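Local structure of surface layer protein (4UJ7) at residues I70-S73 and E74-V77. The protein probably assembles with copies of itself into the crystalline layer coating the bacterial cell, this chain holding its domains 5 and 6, the second of which binds calcium. Residues are numbered along the deposited sequence; the frame is centred on the assembly and turned at random.
Sequences IGQS and EYTV
The phenol of Tyr75 reaches back to the loop that precedes its strand and accepts the backbone N-H of Gln72 at 3.0 Å (N to OH), with an N-H...O angle of 156°. The same hydroxyl is also hydrogen-bonded to Gly49 O, so OH is gripped by two backbone groups. This return bond from strand to loop resembles a tyrosine corner of Greek-key sandwiches. Gly71 N, 3.3 Å from Tyr75 OH, is too poorly angled to bond it and uses Asn50 OD1 instead, while Ile70 O accepts Asn67 ND2. With CG anti to its carbonyl carbon, Gln72 swings its amide past the ring, the amide plane and the ring plane being 20° apart. Its NE2 donates to Glu74 O at 2.9 Å, nearly in line with the C=O, though the N-H...O angle of 138° is bent. Gln72 CB meanwhile makes an off-centre CH-pi contact, 4.1 Å from the Tyr75 ring centroid. A phenylalanine in place of Tyr75 would probably leave Gln72 N and Gly49 O without the hydroxyl they share. Within this BIG2 domain, the loop leads into strand 74-81, set between strands 32-41 and 61-65, where the side chain of Tyr75 touches that of Val65.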
loop_
_atom_site.group_PDB
_atom_site.type_symbol
_atom_site.label_atom_id
_atom_site.label_comp_id
_atom_site.label_asym_id
_atom_site.label_seq_id
_atom_site.Cartn_x
_atom_site.Cartn_y
_atom_site.Cartn_z
ATOM N N ILE A 70 2.512 -3.405 16.591
ATOM C CA ILE A 70 1.763 -3.234 17.847
ATOM C C ILE A 70 0.581 -2.291 17.726
ATOM O O ILE A 70 0.553 -1.393 16.868
ATOM C CB ILE A 70 2.665 -2.815 19.038
ATOM C CG1 ILE A 70 3.252 -1.405 18.815
ATOM C CG2 ILE A 70 3.757 -3.867 19.271
ATOM C CD1 ILE A 70 4.074 -0.894 19.995
ATOM N N GLY A 71 -0.415 -2.556 18.568
ATOM C CA GLY A 71 -1.477 -1.601 18.895
ATOM C C GLY A 71 -2.566 -1.334 17.882
ATOM O O GLY A 71 -3.385 -0.436 18.094
ATOM N N GLN A 72 -2.607 -2.120 16.808
ATOM C CA GLN A 72 -3.543 -1.870 15.715
ATOM C C GLN A 72 -4.327 -3.111 15.342
ATOM O O GLN A 72 -4.014 -4.199 15.821
ATOM C CB GLN A 72 -2.781 -1.325 14.501
ATOM C CG GLN A 72 -2.041 -0.030 14.844
ATOM C CD GLN A 72 -1.213 0.589 13.738
ATOM O OE1 GLN A 72 -0.684 1.694 13.916
ATOM N NE2 GLN A 72 -1.058 -0.095 12.619
ATOM N N SER A 73 -5.338 -2.942 14.498
ATOM C CA SER A 73 -6.016 -4.077 13.886
ATOM C C SER A 73 -5.611 -4.258 12.427
ATOM O O SER A 73 -5.934 -5.281 11.834
ATOM C CB SER A 73 -7.546 -3.946 14.008
ATOM O OG SER A 73 -7.998 -2.721 13.438
ATOM N N GLU A 74 -4.918 -3.274 11.848
ATOM C CA GLU A 74 -4.459 -3.297 10.452
ATOM C C GLU A 74 -2.971 -2.947 10.412
ATOM O O GLU A 74 -2.537 -2.002 11.089
ATOM C CB GLU A 74 -5.204 -2.230 9.640
ATOM C CG GLU A 74 -6.682 -2.521 9.389
ATOM C CD GLU A 74 -7.470 -1.322 8.881
ATOM O OE1 GLU A 74 -7.546 -0.289 9.590
ATOM O OE2 GLU A 74 -8.047 -1.426 7.777
ATOM N N TYR A 75 -2.212 -3.693 9.603
ATOM C CA TYR A 75 -0.775 -3.459 9.417
ATOM C C TYR A 75 -0.384 -3.642 7.961
ATOM O O TYR A 75 -1.011 -4.417 7.214
ATOM C CB TYR A 75 0.041 -4.475 10.219
ATOM C CG TYR A 75 -0.188 -4.419 11.710
ATOM C CD1 TYR A 75 0.512 -3.510 12.517
ATOM C CD2 TYR A 75 -1.102 -5.302 12.329
ATOM C CE1 TYR A 75 0.285 -3.454 13.887
ATOM C CE2 TYR A 75 -1.340 -5.239 13.705
ATOM C CZ TYR A 75 -0.620 -4.332 14.478
ATOM O OH TYR A 75 -0.842 -4.283 15.825
ATOM N N THR A 76 0.680 -2.957 7.553
ATOM C CA THR A 76 1.299 -3.175 6.260
ATOM C C THR A 76 2.579 -3.969 6.425
ATOM O O THR A 76 3.426 -3.600 7.258
ATOM C CB THR A 76 1.596 -1.844 5.560
ATOM O OG1 THR A 76 0.349 -1.213 5.257
ATOM C CG2 THR A 76 2.344 -2.078 4.260
ATOM N N VAL A 77 2.698 -5.054 5.687
ATOM C CA VAL A 77 3.909 -5.896 5.690
ATOM C C VAL A 77 4.719 -5.562 4.445
ATOM O O VAL A 77 4.181 -5.489 3.328
ATOM C CB VAL A 77 3.551 -7.401 5.715
ATOM C CG1 VAL A 77 4.804 -8.259 5.588
ATOM C CG2 VAL A 77 2.756 -7.753 6.962
#